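Local coordinates for 3-oxoacyl-[acyl-carrier-protein] synthase 3 (Micrococcus luteus NCTC 2665, PDB 4EWP) that probably catalyses the first condensation of fatty acid synthesis, adding two carbons from malonyl-ACP to an acyl-CoA-derived starter, at residues P115-S120 with V130-A135; M65-A70 with H107-T112. All coordinates share one frame; numbering follows the deposited sequence.

Contact 1: residues P115-S120 with V130-A135; sequences PAYDVS and VAQADA
In the N-terminal half of this thiolase-like fold, Y117 on strand 116-120, the outermost strand of its sheet within this chain, hydrogen-bonds to Q132 on helix 125-138, the helix that follows it in the chain. The phenol OH donates to Q132 OE1 at 2.7 Å. It approaches in the plane of the carbonyl, with a C=O...donor angle of 149°. Ring and amide are nearly coplanar, 14° apart, and OE1 lies at the ring's edge, in its plane; Y117 CE1 is 3.3 Å from the same OE1. With CG set between the backbone N and the carbonyl carbon (chi1 62°), the ring bridges most of the 11.6 Å between Y117 CA and Q132 CA. From the helix, the Q132 chain, extended beyond CG, carries its amide to the hydroxyl end of the ring.

Strand 116-120 bonds to strand 86-90 on one side and, through D118 and S120, pairs antiparallel with a strand of the second subunit, the continuous sheet of thiolase-fold dimers; Q132 also packs on Y117 of that subunit. V119 sends CG2 against the amide, 3.5 Å from Q132 OE1 and 3.6 Å from Q132 NE2. A leucine in place of Q132 would probably leave the buried Y117 hydroxyl without this acceptor. The side chain of V119 is about 11 Å from that of C123, the probable active-site cysteine.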
ATOM      1  N   PRO A 115       7.008 -10.188   6.920  1.00 17.24           N
ATOM      2  CA  PRO A 115       6.149  -9.647   5.855  1.00 15.53           C
ATOM      3  C   PRO A 115       6.425  -8.145   5.710  1.00 20.37           C
ATOM      4  O   PRO A 115       6.718  -7.455   6.687  1.00 20.40           O
ATOM      5  CB  PRO A 115       4.726  -9.883   6.386  1.00 15.12           C
ATOM      6  CG  PRO A 115       4.901 -10.001   7.899  1.00 18.96           C
ATOM      7  CD  PRO A 115       6.230 -10.685   8.071  1.00 20.00           C
ATOM      8  N   ALA A 116       6.332  -7.647   4.490  1.00 18.79           N
ATOM      9  CA  ALA A 116       6.762  -6.303   4.177  1.00 14.25           C
ATOM     10  C   ALA A 116       5.882  -5.813   3.052  1.00 17.67           C
ATOM     11  O   ALA A 116       5.774  -6.489   2.024  1.00 16.91           O
ATOM     12  CB  ALA A 116       8.217  -6.333   3.725  1.00 12.95           C
ATOM     13  N   TYR A 117       5.250  -4.654   3.231  1.00 18.37           N
ATOM     14  CA  TYR A 117       4.439  -4.070   2.155  1.00 13.77           C
ATOM     15  C   TYR A 117       4.441  -2.550   2.206  1.00 17.99           C
ATOM     16  O   TYR A 117       4.668  -1.967   3.268  1.00 16.40           O
ATOM     17  CB  TYR A 117       2.997  -4.586   2.211  1.00 13.11           C
ATOM     18  CG  TYR A 117       2.206  -4.255   3.480  1.00 15.53           C
ATOM     19  CD1 TYR A 117       1.313  -3.190   3.519  1.00 11.75           C
ATOM     20  CD2 TYR A 117       2.324  -5.042   4.619  1.00 13.57           C
ATOM     21  CE1 TYR A 117       0.576  -2.913   4.677  1.00 15.11           C
ATOM     22  CE2 TYR A 117       1.595  -4.774   5.761  1.00 13.00           C
ATOM     23  CZ  TYR A 117       0.725  -3.723   5.786  1.00 14.30           C
ATOM     24  OH  TYR A 117       0.011  -3.481   6.930  1.00 15.81           O
ATOM     25  N   ASP A 118       4.187  -1.917   1.062  1.00 15.40           N
ATOM     26  CA  ASP A 118       4.029  -0.465   1.001  1.00 16.38           C
ATOM     27  C   ASP A 118       2.545  -0.149   1.085  1.00 20.25           C
ATOM     28  O   ASP A 118       1.709  -0.962   0.678  1.00 17.90           O
ATOM     29  CB  ASP A 118       4.550   0.115  -0.320  1.00 13.42           C
ATOM     30  CG  ASP A 118       6.055  -0.047  -0.500  1.00 21.14           C
ATOM     31  OD1 ASP A 118       6.755  -0.520   0.436  1.00 22.66           O
ATOM     32  OD2 ASP A 118       6.542   0.309  -1.600  1.00 22.02           O
ATOM     33  N   VAL A 119       2.238   1.037   1.604  1.00 15.77           N
ATOM     34  CA  VAL A 119       0.878   1.526   1.756  1.00 17.25           C
ATOM     35  C   VAL A 119       0.744   2.852   1.008  1.00 19.63           C
ATOM     36  O   VAL A 119       1.688   3.639   0.958  1.00 18.55           O
ATOM     37  CB  VAL A 119       0.557   1.765   3.246  1.00 21.52           C
ATOM     38  CG1 VAL A 119      -0.512   2.817   3.411  1.00 17.75           C
ATOM     39  CG2 VAL A 119       0.147   0.470   3.914  1.00 22.78           C
ATOM     40  N   SER A 120      -0.411   3.084   0.395  1.00 18.47           N
ATOM     41  CA  SER A 120      -0.659   4.346  -0.284  1.00 19.98           C
ATOM     42  C   SER A 120      -1.778   5.102   0.421  1.00 18.21           C
ATOM     43  O   SER A 120      -2.970   4.792   0.239  1.00 19.99           O
ATOM     44  CB  SER A 120      -1.037   4.131  -1.751  1.00 23.41           C
ATOM     45  OG  SER A 120      -1.210   5.376  -2.423  1.00 24.78           O
ATOM     46  N   VAL A 130       0.345   3.536  11.501  1.00 19.12           N
ATOM     47  CA  VAL A 130       0.255   3.310  12.937  1.00 16.81           C
ATOM     48  C   VAL A 130      -1.040   2.573  13.271  1.00 16.55           C
ATOM     49  O   VAL A 130      -1.035   1.672  14.098  1.00 16.89           O
ATOM     50  CB  VAL A 130       0.398   4.634  13.729  1.00 13.97           C
ATOM     51  CG1 VAL A 130      -0.001   4.454  15.195  1.00 12.42           C
ATOM     52  CG2 VAL A 130       1.845   5.161  13.612  1.00 11.89           C
ATOM     53  N   ALA A 131      -2.136   2.936  12.602  1.00 16.15           N
ATOM     54  CA  ALA A 131      -3.413   2.253  12.811  1.00 16.39           C
ATOM     55  C   ALA A 131      -3.232   0.771  12.503  1.00 20.55           C
ATOM     56  O   ALA A 131      -3.674  -0.103  13.261  1.00 19.25           O
ATOM     57  CB  ALA A 131      -4.493   2.853  11.923  1.00 14.92           C
ATOM     58  N   GLN A 132      -2.554   0.490  11.392  1.00 20.99           N
ATOM     59  CA  GLN A 132      -2.339  -0.888  10.966  1.00 22.80           C
ATOM     60  C   GLN A 132      -1.442  -1.633  11.955  1.00 20.52           C
ATOM     61  O   GLN A 132      -1.786  -2.709  12.431  1.00 19.55           O
ATOM     62  CB  GLN A 132      -1.745  -0.916   9.555  1.00 19.12           C
ATOM     63  CG  GLN A 132      -2.725  -0.524   8.463  1.00 16.96           C
ATOM     64  CD  GLN A 132      -2.031  -0.271   7.149  1.00 18.68           C
ATOM     65  OE1 GLN A 132      -1.281  -1.116   6.665  1.00 22.58           O
ATOM     66  NE2 GLN A 132      -2.265   0.891   6.568  1.00 15.33           N
ATOM     67  N   ALA A 133      -0.307  -1.024  12.277  1.00 19.23           N
ATOM     68  CA  ALA A 133       0.633  -1.584  13.242  1.00 22.37           C
ATOM     69  C   ALA A 133      -0.066  -1.892  14.572  1.00 22.77           C
ATOM     70  O   ALA A 133       0.084  -2.984  15.130  1.00 21.30           O
ATOM     71  CB  ALA A 133       1.810  -0.613  13.458  1.00 17.91           C
ATOM     72  N   ASP A 134      -0.830  -0.925  15.069  1.00 21.62           N
ATOM     73  CA  ASP A 134      -1.585  -1.095  16.310  1.00 20.41           C
ATOM     74  C   ASP A 134      -2.515  -2.310  16.203  1.00 17.83           C
ATOM     75  O   ASP A 134      -2.592  -3.152  17.122  1.00 18.82           O
ATOM     76  CB  ASP A 134      -2.371   0.193  16.605  1.00 20.14           C
ATOM     77  CG  ASP A 134      -3.267   0.072  17.825  1.00 26.67           C
ATOM     78  OD1 ASP A 134      -2.767  -0.273  18.912  1.00 28.27           O
ATOM     79  OD2 ASP A 134      -4.478   0.326  17.703  1.00 30.28           O
ATOM     80  N   ALA A 135      -3.226  -2.403  15.080  1.00 16.79           N
ATOM     81  CA  ALA A 135      -4.119  -3.537  14.846  1.00 21.39           C
ATOM     82  C   ALA A 135      -3.349  -4.863  14.837  1.00 18.72           C
ATOM     83  O   ALA A 135      -3.796  -5.846  15.428  1.00 20.68           O
ATOM     84  CB  ALA A 135      -4.886  -3.366  13.536  1.00 20.85           C
TER

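Contact 2: residues M65-A70 with H107-T112; sequences MAVGAA and HEIGAT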
ATOM      1  N   MET A  65      16.828   6.128   2.509  1.00 23.07           N
ATOM      2  CA  MET A  65      16.317   6.964   3.595  1.00 23.14           C
ATOM      3  C   MET A  65      15.511   6.136   4.608  1.00 26.03           C
ATOM      4  O   MET A  65      15.676   6.305   5.820  1.00 22.38           O
ATOM      5  CB  MET A  65      15.477   8.129   3.041  1.00 19.40           C
ATOM      6  CG  MET A  65      16.286   9.095   2.141  1.00 18.42           C
ATOM      7  SD  MET A  65      15.416  10.648   1.868  1.00 25.08           S
ATOM      8  CE  MET A  65      14.115  10.155   0.730  1.00 19.67           C
ATOM      9  N   ALA A  66      14.656   5.236   4.110  1.00 19.59           N
ATOM     10  CA  ALA A  66      13.836   4.413   4.988  1.00 18.03           C
ATOM     11  C   ALA A  66      14.713   3.570   5.902  1.00 19.20           C
ATOM     12  O   ALA A  66      14.411   3.380   7.081  1.00 19.55           O
ATOM     13  CB  ALA A  66      12.894   3.520   4.166  1.00 19.31           C
ATOM     14  N   VAL A  67      15.807   3.067   5.352  1.00 20.17           N
ATOM     15  CA  VAL A  67      16.690   2.176   6.092  1.00 23.79           C
ATOM     16  C   VAL A  67      17.412   2.901   7.228  1.00 25.31           C
ATOM     17  O   VAL A  67      17.501   2.392   8.350  1.00 25.79           O
ATOM     18  CB  VAL A  67      17.694   1.481   5.134  1.00 18.80           C
ATOM     19  CG1 VAL A  67      18.931   0.953   5.878  1.00 21.08           C
ATOM     20  CG2 VAL A  67      16.994   0.381   4.387  1.00 20.44           C
ATOM     21  N   GLY A  68      17.927   4.090   6.933  1.00 28.76           N
ATOM     22  CA  GLY A  68      18.598   4.884   7.948  1.00 26.79           C
ATOM     23  C   GLY A  68      17.629   5.170   9.084  1.00 25.83           C
ATOM     24  O   GLY A  68      17.956   4.977  10.256  1.00 25.15           O
ATOM     25  N   ALA A  69      16.425   5.624   8.744  1.00 20.43           N
ATOM     26  CA  ALA A  69      15.438   5.921   9.781  1.00 23.97           C
ATOM     27  C   ALA A  69      15.139   4.640  10.560  1.00 20.35           C
ATOM     28  O   ALA A  69      15.150   4.633  11.795  1.00 17.78           O
ATOM     29  CB  ALA A  69      14.147   6.521   9.174  1.00 22.28           C
ATOM     30  N   ALA A  70      14.917   3.551   9.828  1.00 16.11           N
ATOM     31  CA  ALA A  70      14.638   2.261  10.455  1.00 18.98           C
ATOM     32  C   ALA A  70      15.753   1.873  11.409  1.00 19.73           C
ATOM     33  O   ALA A  70      15.493   1.416  12.518  1.00 24.11           O
ATOM     34  CB  ALA A  70      14.455   1.170   9.412  1.00 15.95           C
ATOM     35  N   HIS A 107      14.854  -6.408   3.914  1.00 20.99           N
ATOM     36  CA  HIS A 107      16.073  -7.152   3.633  1.00 21.78           C
ATOM     37  C   HIS A 107      17.307  -6.425   4.138  1.00 23.25           C
ATOM     38  O   HIS A 107      18.150  -7.027   4.799  1.00 22.97           O
ATOM     39  CB  HIS A 107      16.241  -7.442   2.142  1.00 20.35           C
ATOM     40  CG  HIS A 107      17.592  -7.983   1.803  1.00 22.35           C
ATOM     41  ND1 HIS A 107      18.075  -9.156   2.347  1.00 28.32           N
ATOM     42  CD2 HIS A 107      18.578  -7.495   1.020  1.00 26.03           C
ATOM     43  CE1 HIS A 107      19.298  -9.374   1.897  1.00 28.31           C
ATOM     44  NE2 HIS A 107      19.626  -8.384   1.088  1.00 30.81           N
ATOM     45  N   GLU A 108      17.399  -5.132   3.829  1.00 26.48           N
ATOM     46  CA  GLU A 108      18.583  -4.340   4.163  1.00 28.35           C
ATOM     47  C   GLU A 108      18.810  -4.287   5.663  1.00 28.35           C
ATOM     48  O   GLU A 108      19.956  -4.295   6.121  1.00 32.65           O
ATOM     49  CB  GLU A 108      18.460  -2.907   3.635  1.00 34.50           C
ATOM     50  CG  GLU A 108      18.022  -2.764   2.185  1.00 41.94           C
ATOM     51  CD  GLU A 108      19.126  -3.091   1.202  1.00 52.18           C
ATOM     52  OE1 GLU A 108      20.199  -3.557   1.650  1.00 54.12           O
ATOM     53  OE2 GLU A 108      18.917  -2.876  -0.017  1.00 56.21           O
ATOM     54  N   ILE A 109      17.725  -4.215   6.431  1.00 23.11           N
ATOM     55  CA  ILE A 109      17.862  -4.056   7.877  1.00 24.65           C
ATOM     56  C   ILE A 109      17.886  -5.384   8.601  1.00 27.12           C
ATOM     57  O   ILE A 109      17.915  -5.417   9.825  1.00 25.05           O
ATOM     58  CB  ILE A 109      16.764  -3.162   8.498  1.00 26.13           C
ATOM     59  CG1 ILE A 109      15.395  -3.851   8.430  1.00 24.14           C
ATOM     60  CG2 ILE A 109      16.762  -1.780   7.843  1.00 25.08           C
ATOM     61  CD1 ILE A 109      14.243  -2.972   8.887  1.00 23.51           C
ATOM     62  N   GLY A 110      17.872  -6.483   7.857  1.00 25.87           N
ATOM     63  CA  GLY A 110      17.977  -7.787   8.493  1.00 24.01           C
ATOM     64  C   GLY A 110      16.688  -8.321   9.101  1.00 22.79           C
ATOM     65  O   GLY A 110      16.736  -9.180   9.989  1.00 27.40           O
ATOM     66  N   ALA A 111      15.545  -7.835   8.609  1.00 18.03           N
ATOM     67  CA  ALA A 111      14.221  -8.276   9.075  1.00 17.54           C
ATOM     68  C   ALA A 111      13.657  -9.518   8.369  1.00 21.39           C
ATOM     69  O   ALA A 111      12.622 -10.054   8.794  1.00 20.38           O
ATOM     70  CB  ALA A 111      13.218  -7.141   8.966  1.00 15.39           C
ATOM     71  N   THR A 112      14.299  -9.960   7.287  1.00 19.65           N
ATOM     72  CA  THR A 112      13.858 -11.179   6.617  1.00 20.26           C
ATOM     73  C   THR A 112      13.725 -12.278   7.667  1.00 23.33           C
ATOM     74  O   THR A 112      14.598 -12.431   8.516  1.00 29.49           O
ATOM     75  CB  THR A 112      14.845 -11.609   5.521  1.00 20.51           C
ATOM     76  OG1 THR A 112      15.014 -10.533   4.601  1.00 18.40           O
ATOM     77  CG2 THR A 112      14.319 -12.843   4.745  1.00 18.30           C
TER
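Helix 62-76 passes the C-terminal end of helix 101-108 with V67 and I109 as the nearest backbone positions, their CA atoms 6.6 Å apart. V67 spreads its two methyls over two successive residues. CG2 rests on the aliphatic start of E108, 3.7 Å from E108 CB, while V67 CG1 lies 4.0 Å from I109 CG2. This division follows from the valine torsion, which places CG1 anti to the backbone N (chi1 159°) and CG2 anti to the carbonyl carbon.

I109 is gripped from a second position one turn further along helix 62-76: its CG2 is 4.1 Å from A70 CB, and I109 CD1 is 4.2 Å from the same methyl. The small side chain of A70 probably lets the isoleucine approach the helix, and both side chains also touch L146 of strand 144-152. E108 contributes carbon alone; its chain bends at chi2 (-75°) and carries the carboxylate away from V67, on the exposed side of the contact.

Between the two segments the contact is apolar; just beyond A70, R71 NH2 adds a weak hydrogen bond to E108 O. Just past I109 the chain turns at G110, whose positive phi (80°) would press a CB against the carbonyl O of I109. With two bonds running back into the last turn, this is a Schellman motif, a glycine-terminated helix C-cap, here set against a helix that packs on the sheet.

In the fold
Contacts 1 and 2 follow one another along the chain: helix 101-108, whose end is held in contact 2, leads into strand 116-120, which opens contact 1. Their centres are about 15 Å apart and their segments do not otherwise touch. Both concern the sheet containing strands 86-90, 116-120 and 144-152, but contact 1 joins its outermost strand within this chain to a helix, whereas contact 2 joins a helix to a helix end and the turn after it. Contact 1 is wholly buried and centres on a polar bond, at the dimer interface. Contact 2 is partly buried and apolar, with an exposed glutamate at its margin, and reaches the second subunit through H107 and T112.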